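Local coordinates for protein xylulose kinase (Escherichia coli, PDB 2ITM) that phosphorylates D-xylulose at the expense of ATP to give D-xylulose 5-phosphate, and works as a homodimeric sugar kinase of the FGGY family, at residues L107-A110 and S115-I118; N121-G126 and G173-D178; R182-V187 and L194-M199. All blocks are in the same frame, centred on the assembly; numbering follows the deposited sequence.

Contact 1 (L107-A110 and S115-I118); sequences LLEA and SRVI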
loop_
_atom_site.group_PDB
_atom_site.type_symbol
_atom_site.label_atom_id
_atom_site.label_comp_id
_atom_site.label_asym_id
_atom_site.label_seq_id
_atom_site.Cartn_x
_atom_site.Cartn_y
_atom_site.Cartn_z
ATOM N N LEU A 107 -6.394 12.359 33.457
ATOM C CA LEU A 107 -6.461 12.940 34.777
ATOM C C LEU A 107 -7.821 12.735 35.420
ATOM O O LEU A 107 -7.933 12.389 36.540
ATOM C CB LEU A 107 -6.165 14.405 34.703
ATOM C CG LEU A 107 -5.152 14.950 35.662
ATOM C CD1 LEU A 107 -5.293 16.419 35.703
ATOM C CD2 LEU A 107 -5.308 14.324 37.013
ATOM N N LEU A 108 -8.847 12.978 34.653
ATOM C CA LEU A 108 -10.184 12.848 35.132
ATOM C C LEU A 108 -10.526 11.455 35.557
ATOM O O LEU A 108 -11.153 11.264 36.516
ATOM C CB LEU A 108 -11.155 13.361 34.104
ATOM C CG LEU A 108 -12.207 14.346 34.535
ATOM C CD1 LEU A 108 -13.477 14.199 33.768
ATOM C CD2 LEU A 108 -12.455 14.295 35.985
ATOM N N GLU A 109 -10.088 10.483 34.812
ATOM C CA GLU A 109 -10.358 9.097 35.125
ATOM C C GLU A 109 -9.592 8.625 36.334
ATOM O O GLU A 109 -10.022 7.750 37.034
ATOM C CB GLU A 109 -10.155 8.198 33.924
ATOM C CG GLU A 109 -11.375 8.127 33.050
ATOM C CD GLU A 109 -11.245 7.262 31.812
ATOM O OE1 GLU A 109 -12.244 7.027 31.173
ATOM O OE2 GLU A 109 -10.148 6.836 31.466
ATOM N N ALA A 110 -8.458 9.248 36.586
ATOM C CA ALA A 110 -7.671 8.950 37.745
ATOM C C ALA A 110 -8.355 9.570 38.948
ATOM O O ALA A 110 -8.475 8.966 39.977
ATOM C CB ALA A 110 -6.319 9.486 37.595
ATOM N N SER A 115 -15.636 6.897 37.452
ATOM C CA SER A 115 -16.165 7.609 36.336
ATOM C C SER A 115 -16.795 6.789 35.257
ATOM O O SER A 115 -17.801 7.161 34.769
ATOM C CB SER A 115 -15.187 8.600 35.803
ATOM O OG SER A 115 -14.526 8.087 34.700
ATOM N N ARG A 116 -16.212 5.672 34.873
ATOM C CA ARG A 116 -16.796 4.833 33.841
ATOM C C ARG A 116 -18.094 4.205 34.329
ATOM O O ARG A 116 -18.938 3.882 33.561
ATOM C CB ARG A 116 -15.804 3.787 33.296
ATOM C CG ARG A 116 -14.411 4.319 32.829
ATOM C CD ARG A 116 -13.508 3.328 32.061
ATOM N NE ARG A 116 -12.224 3.916 31.704
ATOM C CZ ARG A 116 -11.138 3.259 31.300
ATOM N NH1 ARG A 116 -11.137 1.947 31.180
ATOM N NH2 ARG A 116 -10.037 3.916 31.013
ATOM N N VAL A 117 -18.239 4.056 35.628
ATOM C CA VAL A 117 -19.451 3.489 36.202
ATOM C C VAL A 117 -20.598 4.495 36.185
ATOM O O VAL A 117 -21.715 4.148 35.925
ATOM C CB VAL A 117 -19.257 3.031 37.655
ATOM C CG1 VAL A 117 -20.520 3.085 38.368
ATOM C CG2 VAL A 117 -18.766 1.660 37.720
ATOM N N ILE A 118 -20.282 5.743 36.475
ATOM C CA ILE A 118 -21.256 6.805 36.505
ATOM C C ILE A 118 -21.640 7.250 35.112
ATOM O O ILE A 118 -22.780 7.424 34.862
ATOM C CB ILE A 118 -20.748 8.016 37.333
ATOM C CG1 ILE A 118 -20.375 7.631 38.756
ATOM C CG2 ILE A 118 -21.751 9.109 37.413
ATOM C CD1 ILE A 118 -19.623 8.676 39.432
#
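The guanidinium of Arg-116 presents one edge to the carboxylate of Glu-109, whose carbon CD lies in the guanidinium plane. The two flat groups are not coplanar: their planes are turned 57° apart, and both carboxylate oxygens are approached from above the carboxylate plane. The grip is side-on, with one nitrogen to each oxygen. Arg-116 NH2 donates to Glu-109 OE2 at 3.0 Å with an almost straight N-H...O angle of 172°, while Arg-116 NE reaches Glu-109 OE1 at 3.2 Å and is more bent. Both acceptors stay near the guanidinium plane, so the arginine is well aimed although the acid is met obliquely.

The torsions account for the meeting point. In Arg-116, CG stands anti to the carbonyl carbon (chi1 -51°) and the chain then runs extended to NE; Glu-109 is extended beyond CG, and the two side chains cross at about a right angle. Beneath the ion pair, Ser-115 points toward helix 102-111 and its OG lies 3.6 Å from Glu-109 CG. That hydroxyl is buried and has no polar partner in the model.

Glu-109 OE1 carries a second load, accepting a hydrogen bond from the backbone N of Met-123. Two donors therefore converge on this oxygen, which would probably favour the ionised carboxylate and ties the pair to the following loop. Leu-122 packs against Glu-109, and Met-188 of helix 186-190 touches Ser-115.

With CA atoms of Glu-109 and Ser-115 6.1 Å apart, the arrangement is that of two consecutive helices, 102-111 and 115-119, joined by a short turn and clasped by a bidentate salt bridge within the N-terminal FGGY domain, away from the annotated sites.

Contact 2 (N121-G126 and G173-D178); sequences NLMMPG and GTMWLD
The closest CA atoms, those of Met-123 and Met-175, are 7.7 Å apart, and the contacts found are between side chains; Met-175 has positive phi (73°), where the chain leaves the helical conformation. Met-123 and Met-175 slide past each other in opposite directions. The sulfur SD of Met-123 lies 3.5 Å from CG of Met-175, and its methyl CE sits 3.9 Å from Met-175 CB. Met-123 has CG anti to the backbone N (chi1 -170°) and then bends at chi2 and chi3, which brings its thioether back alongside the other methionine. Met-175 is folded too: its CE methyl turns to Asn-121, 3.7 Å from CB, and also approaches Met-123 CE at 4.0 Å. These are apolar contacts among three buried residues. An alanine in place of Met-175 would probably leave a gap beside the Met-123 sulfur and deprive Asn-121 CB of its methyl neighbour.

Within 173-178, Thr-174 OG1 accepts from Trp-176 N at 2.9 Å, an ST turn that spans Met-175. The preceding Gly-173 O is hydrogen-bonded to ND1 of the substrate-binding His-78, and the Met-175 side chain is about 6 Å from that of His-78 (nearest atoms), which places the contact close to the xylulose pocket.

The loop 121-126 runs between helices 115-119 and 128-138: Met-123 also packs on Leu-108 of helix 102-111 and Pro-130 of helix 128-138, while Asn-121 touches His-275 and Phe-277 of strand 275-278. The other segment, 173-178, leads from helix 168-172 into strand 177-178.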
loop_
_atom_site.group_PDB
_atom_site.type_symbol
_atom_site.label_atom_id
_atom_site.label_comp_id
_atom_site.label_asym_id
_atom_site.label_seq_id
_atom_site.Cartn_x
_atom_site.Cartn_y
_atom_site.Cartn_z
ATOM N N ASN A 121 -19.292 5.364 30.167
ATOM C CA ASN A 121 -18.407 5.604 29.049
ATOM C C ASN A 121 -16.948 5.643 29.437
ATOM O O ASN A 121 -16.604 5.967 30.559
ATOM C CB ASN A 121 -18.782 6.888 28.325
ATOM C CG ASN A 121 -20.084 6.776 27.614
ATOM O OD1 ASN A 121 -21.093 7.274 28.076
ATOM N ND2 ASN A 121 -20.074 6.099 26.497
ATOM N N LEU A 122 -16.097 5.320 28.479
ATOM C CA LEU A 122 -14.710 5.715 28.539
ATOM C C LEU A 122 -14.514 7.142 28.093
ATOM O O LEU A 122 -15.104 7.586 27.124
ATOM C CB LEU A 122 -13.841 4.776 27.709
ATOM C CG LEU A 122 -12.416 4.599 28.226
ATOM C CD1 LEU A 122 -12.156 3.176 28.656
ATOM C CD2 LEU A 122 -11.388 5.069 27.223
ATOM N N MET A 123 -13.659 7.846 28.816
ATOM C CA MET A 123 -13.496 9.266 28.640
ATOM C C MET A 123 -12.761 9.564 27.350
ATOM O O MET A 123 -11.743 8.965 27.052
ATOM C CB MET A 123 -12.767 9.857 29.834
ATOM C CG MET A 123 -12.750 11.357 29.869
ATOM S SD MET A 123 -14.335 12.108 30.200
ATOM C CE MET A 123 -14.578 11.587 31.879
ATOM N N MET A 124 -13.312 10.480 26.572
ATOM C CA MET A 124 -12.722 10.879 25.319
ATOM C C MET A 124 -12.572 12.385 25.285
ATOM O O MET A 124 -13.321 13.099 25.920
ATOM C CB MET A 124 -13.602 10.445 24.163
ATOM C CG MET A 124 -13.933 8.983 24.163
ATOM S SD MET A 124 -12.650 7.980 23.413
ATOM C CE MET A 124 -13.069 8.146 21.690
ATOM N N PRO A 125 -11.593 12.849 24.528
ATOM C CA PRO A 125 -11.227 14.262 24.499
ATOM C C PRO A 125 -12.309 15.077 23.839
ATOM O O PRO A 125 -12.393 16.268 24.070
ATOM C CB PRO A 125 -9.977 14.274 23.630
ATOM C CG PRO A 125 -9.422 12.966 23.765
ATOM C CD PRO A 125 -10.520 11.992 24.023
ATOM N N GLY A 126 -13.118 14.418 23.021
ATOM C CA GLY A 126 -14.266 15.025 22.385
ATOM C C GLY A 126 -15.392 15.341 23.346
ATOM O O GLY A 126 -16.241 16.164 23.048
ATOM N N GLY A 173 -23.689 13.118 26.966
ATOM C CA GLY A 173 -22.436 13.307 26.283
ATOM C C GLY A 173 -21.436 14.240 26.930
ATOM O O GLY A 173 -20.345 14.376 26.433
ATOM N N THR A 174 -21.808 14.884 28.024
ATOM C CA THR A 174 -20.921 15.810 28.715
ATOM C C THR A 174 -19.881 15.094 29.560
ATOM O O THR A 174 -18.790 15.591 29.750
ATOM C CB THR A 174 -21.710 16.800 29.609
ATOM O OG1 THR A 174 -22.404 16.105 30.641
ATOM C CG2 THR A 174 -22.783 17.506 28.831
ATOM N N MET A 175 -20.260 13.920 30.048
ATOM C CA MET A 175 -19.602 13.226 31.143
ATOM C C MET A 175 -19.819 13.831 32.511
ATOM O O MET A 175 -19.094 13.525 33.438
ATOM C CB MET A 175 -18.110 13.018 30.885
ATOM C CG MET A 175 -17.751 12.413 29.550
ATOM S SD MET A 175 -18.578 10.871 29.177
ATOM C CE MET A 175 -17.853 9.856 30.405
ATOM N N TRP A 176 -20.815 14.688 32.646
ATOM C CA TRP A 176 -21.206 15.162 33.960
ATOM C C TRP A 176 -22.499 14.499 34.394
ATOM O O TRP A 176 -22.909 14.621 35.537
ATOM C CB TRP A 176 -21.374 16.693 33.989
ATOM C CG TRP A 176 -20.133 17.494 33.732
ATOM C CD1 TRP A 176 -18.925 17.344 34.327
ATOM C CD2 TRP A 176 -19.987 18.569 32.801
ATOM N NE1 TRP A 176 -18.033 18.262 33.837
ATOM C CE2 TRP A 176 -18.671 19.032 32.896
ATOM C CE3 TRP A 176 -20.843 19.185 31.891
ATOM C CZ2 TRP A 176 -18.189 20.084 32.126
ATOM C CZ3 TRP A 176 -20.362 20.220 31.131
ATOM C CH2 TRP A 176 -19.047 20.660 31.252
ATOM N N LEU A 177 -23.148 13.812 33.459
ATOM C CA LEU A 177 -24.412 13.145 33.737
ATOM C C LEU A 177 -24.282 11.739 34.308
ATOM O O LEU A 177 -23.520 10.919 33.826
ATOM C CB LEU A 177 -25.321 13.133 32.517
ATOM C CG LEU A 177 -26.775 12.753 32.839
ATOM C CD1 LEU A 177 -27.550 13.940 33.359
ATOM C CD2 LEU A 177 -27.449 12.138 31.643
ATOM N N ASP A 178 -25.054 11.473 35.345
ATOM C CA ASP A 178 -25.291 10.115 35.773
ATOM C C ASP A 178 -26.336 9.445 34.901
ATOM O O ASP A 178 -27.516 9.687 35.050
ATOM C CB ASP A 178 -25.732 10.092 37.236
ATOM C CG ASP A 178 -25.777 8.693 37.795
ATOM O OD1 ASP A 178 -26.407 7.818 37.186
ATOM O OD2 ASP A 178 -25.206 8.381 38.847
#

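Contact 3 (R182-V187 and L194-M199); sequences RDWSDV and LSRDQM. With SO4 (sulfate ion), chain D.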
loop_
_atom_site.group_PDB
_atom_site.type_symbol
_atom_site.label_atom_id
_atom_site.label_comp_id
_atom_site.label_asym_id
_atom_site.label_seq_id
_atom_site.Cartn_x
_atom_site.Cartn_y
_atom_site.Cartn_z
ATOM N N ARG A 182 -30.440 9.674 35.104
ATOM C CA ARG A 182 -30.961 10.757 34.282
ATOM C C ARG A 182 -30.876 12.095 35.006
ATOM O O ARG A 182 -31.780 12.909 34.945
ATOM C CB ARG A 182 -32.367 10.464 33.817
ATOM C CG ARG A 182 -32.536 9.070 33.213
ATOM C CD ARG A 182 -33.914 8.738 32.701
ATOM N NE ARG A 182 -34.158 9.252 31.363
ATOM C CZ ARG A 182 -33.737 8.692 30.247
ATOM N NH1 ARG A 182 -33.016 7.572 30.264
ATOM N NH2 ARG A 182 -34.013 9.258 29.090
ATOM N N ASP A 183 -29.759 12.305 35.687
ATOM C CA ASP A 183 -29.531 13.514 36.466
ATOM C C ASP A 183 -28.027 13.763 36.593
ATOM O O ASP A 183 -27.238 12.844 36.489
ATOM C CB ASP A 183 -30.191 13.382 37.844
ATOM C CG ASP A 183 -30.070 14.630 38.682
ATOM O OD1 ASP A 183 -29.970 15.732 38.120
ATOM O OD2 ASP A 183 -30.062 14.599 39.918
ATOM N N TRP A 184 -27.649 15.014 36.812
ATOM C CA TRP A 184 -26.253 15.367 36.971
ATOM C C TRP A 184 -25.585 14.567 38.089
ATOM O O TRP A 184 -26.235 14.151 39.033
ATOM C CB TRP A 184 -26.074 16.870 37.199
ATOM C CG TRP A 184 -26.694 17.792 36.164
ATOM C CD1 TRP A 184 -27.741 18.617 36.352
ATOM C CD2 TRP A 184 -26.270 18.000 34.811
ATOM N NE1 TRP A 184 -28.021 19.315 35.208
ATOM C CE2 TRP A 184 -27.128 18.954 34.244
ATOM C CE3 TRP A 184 -25.248 17.475 34.020
ATOM C CZ2 TRP A 184 -27.003 19.382 32.939
ATOM C CZ3 TRP A 184 -25.131 17.907 32.725
ATOM C CH2 TRP A 184 -25.998 18.847 32.197
ATOM N N SER A 185 -24.283 14.351 37.939
ATOM C CA SER A 185 -23.464 13.669 38.927
ATOM C C SER A 185 -22.576 14.634 39.688
ATOM O O SER A 185 -21.635 15.188 39.137
ATOM C CB SER A 185 -22.597 12.612 38.257
ATOM O OG SER A 185 -21.480 12.263 39.053
ATOM N N ASP A 186 -22.882 14.818 40.963
ATOM C CA ASP A 186 -22.166 15.762 41.797
ATOM C C ASP A 186 -20.682 15.429 41.820
ATOM O O ASP A 186 -19.834 16.310 41.796
ATOM C CB ASP A 186 -22.748 15.770 43.211
ATOM C CG ASP A 186 -24.058 16.538 43.311
ATOM O OD1 ASP A 186 -24.397 17.274 42.376
ATOM O OD2 ASP A 186 -24.807 16.469 44.298
ATOM N N VAL A 187 -20.388 14.142 41.841
ATOM C CA VAL A 187 -19.025 13.645 41.809
ATOM C C VAL A 187 -18.274 14.117 40.571
ATOM O O VAL A 187 -17.180 14.610 40.649
ATOM C CB VAL A 187 -18.992 12.101 41.831
ATOM C CG1 VAL A 187 -17.605 11.597 41.746
ATOM C CG2 VAL A 187 -19.675 11.605 43.081
ATOM N N LEU A 194 -16.975 22.301 39.161
ATOM C CA LEU A 194 -18.182 22.907 38.670
ATOM C C LEU A 194 -19.285 22.525 39.617
ATOM O O LEU A 194 -19.099 21.690 40.480
ATOM C CB LEU A 194 -18.475 22.422 37.262
ATOM C CG LEU A 194 -17.429 22.843 36.238
ATOM C CD1 LEU A 194 -17.655 22.214 34.892
ATOM C CD2 LEU A 194 -17.345 24.336 36.128
ATOM N N SER A 195 -20.430 23.161 39.461
ATOM C CA SER A 195 -21.588 22.791 40.213
ATOM C C SER A 195 -22.814 22.782 39.313
ATOM O O SER A 195 -22.773 23.258 38.194
ATOM C CB SER A 195 -21.813 23.737 41.371
ATOM O OG SER A 195 -22.258 24.990 40.913
ATOM N N ARG A 196 -23.900 22.233 39.838
ATOM C CA ARG A 196 -25.169 22.142 39.132
ATOM C C ARG A 196 -25.659 23.503 38.669
ATOM O O ARG A 196 -26.358 23.610 37.679
ATOM C CB ARG A 196 -26.217 21.481 40.029
ATOM C CG ARG A 196 -25.745 20.222 40.704
ATOM C CD ARG A 196 -26.763 19.570 41.612
ATOM N NE ARG A 196 -27.949 19.158 40.882
ATOM C CZ ARG A 196 -28.215 17.914 40.535
ATOM N NH1 ARG A 196 -27.388 16.938 40.857
ATOM N NH2 ARG A 196 -29.317 17.645 39.873
ATOM N N ASP A 197 -25.273 24.535 39.406
ATOM C CA ASP A 197 -25.617 25.909 39.087
ATOM C C ASP A 197 -25.015 26.346 37.762
ATOM O O ASP A 197 -25.481 27.291 37.146
ATOM C CB ASP A 197 -25.125 26.842 40.197
ATOM C CG ASP A 197 -25.493 26.350 41.584
ATOM O OD1 ASP A 197 -26.617 26.634 42.036
ATOM O OD2 ASP A 197 -24.726 25.677 42.297
ATOM N N GLN A 198 -23.971 25.653 37.337
ATOM C CA GLN A 198 -23.344 25.956 36.062
ATOM C C GLN A 198 -23.858 25.097 34.910
ATOM O O GLN A 198 -23.418 25.249 33.792
ATOM C CB GLN A 198 -21.821 25.889 36.170
ATOM C CG GLN A 198 -21.204 27.081 36.838
ATOM C CD GLN A 198 -19.950 26.738 37.571
ATOM O OE1 GLN A 198 -19.918 25.794 38.341
ATOM N NE2 GLN A 198 -18.909 27.501 37.334
ATOM N N MET A 199 -24.798 24.211 35.202
ATOM C CA MET A 199 -25.468 23.403 34.191
ATOM C C MET A 199 -26.878 23.904 33.871
ATOM O O MET A 199 -27.541 24.465 34.724
ATOM C CB MET A 199 -25.574 21.955 34.647
ATOM C CG MET A 199 -24.290 21.315 35.094
ATOM S SD MET A 199 -23.215 20.856 33.743
ATOM C CE MET A 199 -22.005 22.125 33.897
HETATM S S SO4 D . -31.780 20.467 40.285
HETATM O O1 SO4 D . -32.980 19.857 39.731
HETATM O O2 SO4 D . -30.615 20.068 39.501
HETATM O O3 SO4 D . -31.922 21.916 40.257
HETATM O O4 SO4 D . -31.631 20.016 41.665
HETATM O O HOH W 1 -23.125 20.125 42.418
#
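A two-stranded antiparallel ribbon, 177-178 with 183-184, leads into helix 186-190, and the loop 194-199 after that helix returns alongside the end of the ribbon and the start of the helix; a G1 beta bulge at Arg-182 and Asp-183 opposite Asp-178 marks the ribbon's turn. The returning loop brings two side chains, Met-199 and Arg-196.

Met-199 lies over one face of the Trp-184 ring. Its CB makes a CH-pi contact, 3.4 Å from Trp-184 CZ2, and its sulfur stands 3.8 Å from the centroid of the six-membered ring, 17° off the normal, a Met-aromatic contact. Bends at chi2 and chi3 lay the thioether across the indole.

Arg-196 lies on the exposed side. Its chain bends at chi3 (62°), and the guanidinium stands nearly perpendicular to the indole, 82° between planes, with NH2 at the indole edge. That nitrogen donates to both oxygens of Asp-183, at 2.7 Å to OD1 and 3.1 Å to OD2, each through its syn lone pair. The other terminal nitrogen, NH1, makes a weak bond of 3.4 Å to Asp-186 OD1; a water donates to that oxygen and weakly accepts from Arg-196 N. A sulfate, probably from the crystallisation liquor, takes bonds from NE and NH2 of Arg-196, with its O2 2.8 Å from NH2.

Acceptors thus line the guanidinium edge and would probably restrain its rotation, while Trp-184 CB lies over one face. One arginine serves two aspartates, probably offsetting only part of their charge, and the buried half of the contact relies on sulfur and CH groups over an indole; the sulfate suggests that the cation still attracts anions from solvent.

Overall arrangement
All three contacts lie within the N-terminal FGGY domain and follow one another along the chain, but their chemistry changes with depth. Contact 2, made of buried thioethers, lies nearest the xylulose pocket and the centre of the chain. Contacts 1 and 3 lie farther out, are partly buried, and each has an arginine salt-bridged to carboxylate, one acid in contact 1 and two in contact 3, which adds an aromatic-sulfur layer. Contact 2 joins the others: loop 121-126 meets helix 102-111, while the backbones of Trp-176 and Asp-178 probably hydrogen-bond to those of Ser-185 and Asp-183 in the ribbon shared with contact 3. Contacts 1 and 3 meet more lightly, through Ile-118 against Ser-185 and Val-187.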